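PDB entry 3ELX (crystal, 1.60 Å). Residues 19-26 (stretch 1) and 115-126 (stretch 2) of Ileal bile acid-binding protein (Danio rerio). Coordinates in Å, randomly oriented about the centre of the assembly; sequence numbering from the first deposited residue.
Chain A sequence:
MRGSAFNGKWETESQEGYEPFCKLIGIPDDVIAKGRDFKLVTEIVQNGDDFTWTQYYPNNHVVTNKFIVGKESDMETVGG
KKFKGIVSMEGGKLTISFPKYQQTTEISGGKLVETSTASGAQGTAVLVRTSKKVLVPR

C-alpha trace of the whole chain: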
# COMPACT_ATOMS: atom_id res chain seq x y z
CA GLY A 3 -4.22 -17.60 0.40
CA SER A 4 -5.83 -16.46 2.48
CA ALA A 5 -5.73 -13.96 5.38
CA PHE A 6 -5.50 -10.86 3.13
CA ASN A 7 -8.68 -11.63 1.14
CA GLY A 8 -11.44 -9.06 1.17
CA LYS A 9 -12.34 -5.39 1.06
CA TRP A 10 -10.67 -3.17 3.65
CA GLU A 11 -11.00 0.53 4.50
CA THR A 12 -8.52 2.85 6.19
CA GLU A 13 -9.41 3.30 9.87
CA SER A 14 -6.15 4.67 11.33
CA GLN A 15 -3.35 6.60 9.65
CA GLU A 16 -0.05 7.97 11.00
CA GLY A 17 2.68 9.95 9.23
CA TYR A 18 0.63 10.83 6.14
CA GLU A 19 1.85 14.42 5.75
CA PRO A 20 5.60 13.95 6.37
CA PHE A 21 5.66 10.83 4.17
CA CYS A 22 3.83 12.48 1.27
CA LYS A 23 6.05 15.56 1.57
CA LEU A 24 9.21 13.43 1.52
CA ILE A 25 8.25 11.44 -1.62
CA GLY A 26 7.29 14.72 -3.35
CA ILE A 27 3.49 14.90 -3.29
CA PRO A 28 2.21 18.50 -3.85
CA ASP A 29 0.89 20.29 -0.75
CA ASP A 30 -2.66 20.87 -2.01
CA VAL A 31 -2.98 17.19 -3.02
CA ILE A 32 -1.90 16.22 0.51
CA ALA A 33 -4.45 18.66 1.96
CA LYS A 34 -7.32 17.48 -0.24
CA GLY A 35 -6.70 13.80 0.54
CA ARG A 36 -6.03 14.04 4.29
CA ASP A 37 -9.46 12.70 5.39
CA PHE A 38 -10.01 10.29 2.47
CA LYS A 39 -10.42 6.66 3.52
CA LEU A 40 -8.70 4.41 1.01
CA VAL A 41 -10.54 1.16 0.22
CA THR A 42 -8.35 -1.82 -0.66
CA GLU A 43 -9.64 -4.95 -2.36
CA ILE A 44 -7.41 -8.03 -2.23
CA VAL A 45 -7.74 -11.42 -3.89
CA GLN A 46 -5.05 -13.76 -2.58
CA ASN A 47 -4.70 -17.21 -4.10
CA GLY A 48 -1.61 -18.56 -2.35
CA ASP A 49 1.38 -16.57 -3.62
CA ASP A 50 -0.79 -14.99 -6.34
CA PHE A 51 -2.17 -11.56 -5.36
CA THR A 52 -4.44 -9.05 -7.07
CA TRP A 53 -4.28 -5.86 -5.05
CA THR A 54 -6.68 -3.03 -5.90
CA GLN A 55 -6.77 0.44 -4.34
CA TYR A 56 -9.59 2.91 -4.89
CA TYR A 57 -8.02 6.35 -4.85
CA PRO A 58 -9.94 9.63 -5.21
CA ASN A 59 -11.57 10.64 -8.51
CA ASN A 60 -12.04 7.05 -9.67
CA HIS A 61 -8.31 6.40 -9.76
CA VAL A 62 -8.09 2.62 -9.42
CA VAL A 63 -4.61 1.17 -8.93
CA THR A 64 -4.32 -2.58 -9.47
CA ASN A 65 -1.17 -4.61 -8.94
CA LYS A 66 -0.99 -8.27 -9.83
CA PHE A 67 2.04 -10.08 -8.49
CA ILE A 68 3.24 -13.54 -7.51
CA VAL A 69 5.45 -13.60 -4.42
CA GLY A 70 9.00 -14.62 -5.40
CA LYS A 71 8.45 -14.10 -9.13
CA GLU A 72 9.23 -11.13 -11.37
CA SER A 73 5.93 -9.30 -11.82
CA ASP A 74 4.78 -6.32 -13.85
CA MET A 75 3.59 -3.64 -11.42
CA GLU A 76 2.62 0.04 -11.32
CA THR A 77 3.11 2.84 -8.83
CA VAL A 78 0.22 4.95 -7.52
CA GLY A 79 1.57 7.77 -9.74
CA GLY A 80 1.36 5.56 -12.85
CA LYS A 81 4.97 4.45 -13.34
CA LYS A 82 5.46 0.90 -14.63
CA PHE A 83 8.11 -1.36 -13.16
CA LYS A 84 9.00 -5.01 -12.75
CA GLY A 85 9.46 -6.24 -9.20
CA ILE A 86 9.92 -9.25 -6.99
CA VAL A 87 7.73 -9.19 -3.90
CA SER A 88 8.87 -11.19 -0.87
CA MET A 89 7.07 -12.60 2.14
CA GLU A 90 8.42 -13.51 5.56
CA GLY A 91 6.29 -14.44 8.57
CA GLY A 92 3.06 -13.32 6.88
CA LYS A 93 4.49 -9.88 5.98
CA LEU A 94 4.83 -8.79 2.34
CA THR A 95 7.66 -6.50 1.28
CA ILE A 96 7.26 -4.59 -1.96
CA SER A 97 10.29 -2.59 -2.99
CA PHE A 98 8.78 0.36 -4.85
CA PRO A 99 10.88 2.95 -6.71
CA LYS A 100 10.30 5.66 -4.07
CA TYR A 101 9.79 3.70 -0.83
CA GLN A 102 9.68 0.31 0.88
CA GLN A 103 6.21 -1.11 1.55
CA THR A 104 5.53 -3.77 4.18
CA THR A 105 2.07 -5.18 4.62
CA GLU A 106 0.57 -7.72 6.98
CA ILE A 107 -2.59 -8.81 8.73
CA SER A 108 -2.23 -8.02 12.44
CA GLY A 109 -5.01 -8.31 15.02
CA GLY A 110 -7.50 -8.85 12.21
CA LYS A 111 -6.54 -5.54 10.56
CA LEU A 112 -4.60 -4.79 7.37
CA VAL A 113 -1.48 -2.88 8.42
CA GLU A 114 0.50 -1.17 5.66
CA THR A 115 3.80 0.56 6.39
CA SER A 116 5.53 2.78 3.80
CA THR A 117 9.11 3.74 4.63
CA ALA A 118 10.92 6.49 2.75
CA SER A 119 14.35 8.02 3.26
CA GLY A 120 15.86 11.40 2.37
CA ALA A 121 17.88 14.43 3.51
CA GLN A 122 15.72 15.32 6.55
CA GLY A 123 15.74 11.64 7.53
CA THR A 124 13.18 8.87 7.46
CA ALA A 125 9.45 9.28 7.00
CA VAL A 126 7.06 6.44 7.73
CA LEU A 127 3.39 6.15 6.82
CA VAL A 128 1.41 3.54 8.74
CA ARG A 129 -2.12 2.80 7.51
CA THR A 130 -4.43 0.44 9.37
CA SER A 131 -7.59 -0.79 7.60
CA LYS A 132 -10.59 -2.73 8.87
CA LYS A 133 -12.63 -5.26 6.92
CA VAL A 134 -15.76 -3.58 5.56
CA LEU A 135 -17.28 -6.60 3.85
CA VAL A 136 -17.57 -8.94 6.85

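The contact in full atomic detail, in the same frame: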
# COMPACT_ATOMS: atom_id res chain seq x y z
N GLU A 19 1.29 13.17 6.27
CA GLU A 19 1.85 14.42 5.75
C GLU A 19 3.38 14.40 5.56
O GLU A 19 3.84 14.71 4.47
CB GLU A 19 1.35 15.63 6.54
CG GLU A 19 -0.16 15.74 6.46
CD GLU A 19 -0.72 17.03 7.01
OE1 GLU A 19 0.04 18.00 7.21
OE2 GLU A 19 -1.96 17.06 7.23
N PRO A 20 4.15 14.03 6.60
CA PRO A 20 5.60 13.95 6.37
C PRO A 20 6.02 12.96 5.29
O PRO A 20 6.95 13.24 4.54
CB PRO A 20 6.15 13.51 7.74
CG PRO A 20 5.10 13.88 8.72
CD PRO A 20 3.81 13.70 8.00
N PHE A 21 5.33 11.82 5.19
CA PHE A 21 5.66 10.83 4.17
C PHE A 21 5.39 11.38 2.77
O PHE A 21 6.24 11.30 1.90
CB PHE A 21 4.90 9.51 4.39
CG PHE A 21 5.14 8.50 3.30
CD1 PHE A 21 6.25 7.66 3.34
CD2 PHE A 21 4.26 8.40 2.21
CE1 PHE A 21 6.47 6.73 2.32
CE2 PHE A 21 4.48 7.48 1.19
CZ PHE A 21 5.59 6.65 1.25
N CYS A 22 4.20 11.96 2.58
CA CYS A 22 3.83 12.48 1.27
C CYS A 22 4.75 13.63 0.86
O CYS A 22 5.13 13.74 -0.30
CB CYS A 22 2.37 12.92 1.26
SG CYS A 22 1.19 11.56 1.27
N LYS A 23 5.11 14.47 1.82
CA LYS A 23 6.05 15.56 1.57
C LYS A 23 7.43 15.05 1.16
O LYS A 23 8.08 15.62 0.28
CB LYS A 23 6.17 16.47 2.80
CG LYS A 23 4.98 17.40 3.00
CD LYS A 23 5.19 18.34 4.18
CE LYS A 23 4.91 17.66 5.51
NZ LYS A 23 5.31 18.52 6.67
N LEU A 24 7.88 13.96 1.80
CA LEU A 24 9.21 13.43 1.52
C LEU A 24 9.30 12.81 0.12
O LEU A 24 10.28 13.04 -0.59
CB LEU A 24 9.65 12.42 2.59
CG LEU A 24 11.08 11.87 2.50
CD1 LEU A 24 12.13 12.97 2.61
CD2 LEU A 24 11.31 10.80 3.56
N ILE A 25 8.27 12.07 -0.28
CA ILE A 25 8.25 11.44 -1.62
C ILE A 25 7.78 12.40 -2.73
O ILE A 25 7.66 11.99 -3.89
CB ILE A 25 7.46 10.10 -1.66
CG1 ILE A 25 5.97 10.32 -1.39
CG2 ILE A 25 8.08 9.07 -0.69
CD1 ILE A 25 5.07 9.21 -1.93
N GLY A 26 7.50 13.65 -2.37
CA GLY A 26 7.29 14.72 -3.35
C GLY A 26 5.87 14.97 -3.82
O GLY A 26 5.66 15.51 -4.91
N THR A 115 2.77 -0.39 5.97
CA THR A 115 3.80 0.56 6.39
C THR A 115 4.66 0.95 5.18
O THR A 115 5.27 0.09 4.54
CB THR A 115 4.70 -0.06 7.48
OG1 THR A 115 3.90 -0.49 8.59
CG2 THR A 115 5.77 0.94 7.95
N SER A 116 4.70 2.25 4.89
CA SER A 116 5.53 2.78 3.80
C SER A 116 6.70 3.55 4.42
O SER A 116 6.50 4.45 5.24
CB SER A 116 4.71 3.70 2.89
OG SER A 116 3.48 3.12 2.49
N THR A 117 7.91 3.19 4.02
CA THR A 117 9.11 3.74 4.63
C THR A 117 9.94 4.42 3.56
O THR A 117 10.40 3.78 2.61
CB THR A 117 9.91 2.63 5.31
OG1 THR A 117 9.07 1.98 6.27
CG2 THR A 117 11.17 3.18 6.00
N ALA A 118 10.12 5.73 3.70
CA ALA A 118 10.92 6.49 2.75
C ALA A 118 12.09 7.17 3.46
O ALA A 118 12.05 7.40 4.66
CB ALA A 118 10.07 7.50 2.02
N SER A 119 13.12 7.49 2.69
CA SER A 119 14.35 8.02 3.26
C SER A 119 14.89 9.16 2.41
O SER A 119 14.95 9.05 1.19
CB SER A 119 15.37 6.89 3.35
OG SER A 119 16.67 7.38 3.56
N GLY A 120 15.27 10.26 3.06
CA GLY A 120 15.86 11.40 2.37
C GLY A 120 16.80 12.23 3.23
O GLY A 120 17.35 11.74 4.22
N ALA A 121 16.99 13.49 2.83
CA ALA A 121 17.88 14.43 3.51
C ALA A 121 17.49 14.69 4.97
O ALA A 121 18.34 14.59 5.86
CB ALA A 121 17.95 15.75 2.74
N GLN A 122 16.22 15.03 5.20
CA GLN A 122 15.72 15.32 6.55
C GLN A 122 15.66 14.07 7.44
O GLN A 122 15.55 14.17 8.67
CB GLN A 122 14.35 16.02 6.51
CG GLN A 122 13.33 15.44 5.54
CD GLN A 122 13.33 16.16 4.19
OE1 GLN A 122 13.95 15.72 3.23
NE2 GLN A 122 12.63 17.30 4.13
N GLY A 123 15.76 12.90 6.82
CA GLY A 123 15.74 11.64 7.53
C GLY A 123 14.66 10.73 6.99
O GLY A 123 14.27 10.84 5.82
N THR A 124 14.17 9.85 7.85
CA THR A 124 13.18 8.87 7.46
C THR A 124 11.78 9.43 7.66
O THR A 124 11.53 10.21 8.58
CB THR A 124 13.33 7.59 8.30
OG1 THR A 124 13.05 7.88 9.68
CG2 THR A 124 14.74 7.03 8.19
N ALA A 125 10.86 9.05 6.77
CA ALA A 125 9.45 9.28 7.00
C ALA A 125 8.70 7.99 6.78
O ALA A 125 8.95 7.28 5.80
CB ALA A 125 8.89 10.37 6.10
N VAL A 126 7.80 7.70 7.71
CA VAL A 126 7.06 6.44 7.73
C VAL A 126 5.55 6.71 7.79
O VAL A 126 5.07 7.43 8.68
CB VAL A 126 7.46 5.57 8.94
CG1 VAL A 126 6.69 4.25 8.92
CG2 VAL A 126 8.96 5.30 8.95

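A short helix lies on a β-hairpin here, and no hydrogen bond crosses between them: the contact is made by packing alone. In the hairpin, Ala 118 and Ala 125 pair in both directions, Ala 118 N to Ala 125 O and Ala 125 N to Ala 118 O at 2.9 Å each, and both point their CB toward the helix, which makes a small-residue floor for larger side chains to rest on.

Glu 19 opens the stretch without touching the hairpin; its O accepts a bond from Lys 23 N at 2.9 Å, and its carboxylate is engaged elsewhere in the structure. Pro 20 is mostly exposed and meets the floor at its margin, with Pro 20 O 3.8 Å from Ala 125 CB and Pro 20 CB 4.5 Å from the same Ala 125 CB. That O is already bonded within the helix, Leu 24 N to Pro 20 O at 3.0 Å.

At Phe 21 the helix comes close, its CA 5.0 Å from the CA of Ala 125, a spacing that the alanine's lone methyl accommodates. The CA-to-CB bond leaves sideways, but chi1 in the t well brings the buried ring nearer to the hairpin. There Phe 21 CE1 lies 3.7 Å from Ala 118 CB and Phe 21 CZ 3.5 Å from Ser 116 CB. Ser 116 offers carbon to the ring, and its hydroxyl is satisfied elsewhere. Ala 125 O sits at the ring edge, 3.7 Å from Phe 21 CD1, while its bond goes to Ala 118 N.

Cys 22 points away and Lys 23 sideways, and neither makes contact. One turn on from Pro 20, Leu 24 points toward the hairpin and has the largest area covered in this contact. Leu 24 CD2 settles over the paired alanines, 3.5 Å from Ala 125 CB and 3.8 Å from Ala 118 CB, and also reaches Gly 123 O at 3.7 Å. The other methyl, Leu 24 CD1, lies 3.4 Å from Gln 122 OE1. Gly 120 leaves room for this leucine: a CB there would stand 2.8 Å from Leu 24 CD1, a clash.

Ile 25 adds one more methyl to the floor, Ile 25 CG2 3.7 Å from Ala 118 CB, so that Phe 21, Leu 24 and Ile 25 all share that alanine. Gly 26 then leaves helical geometry with positive phi in a Schellman motif, its N bonded weakly to Lys 23 O at 3.4 Å. It touches nothing in the hairpin; its backbone angles by themselves call for glycine.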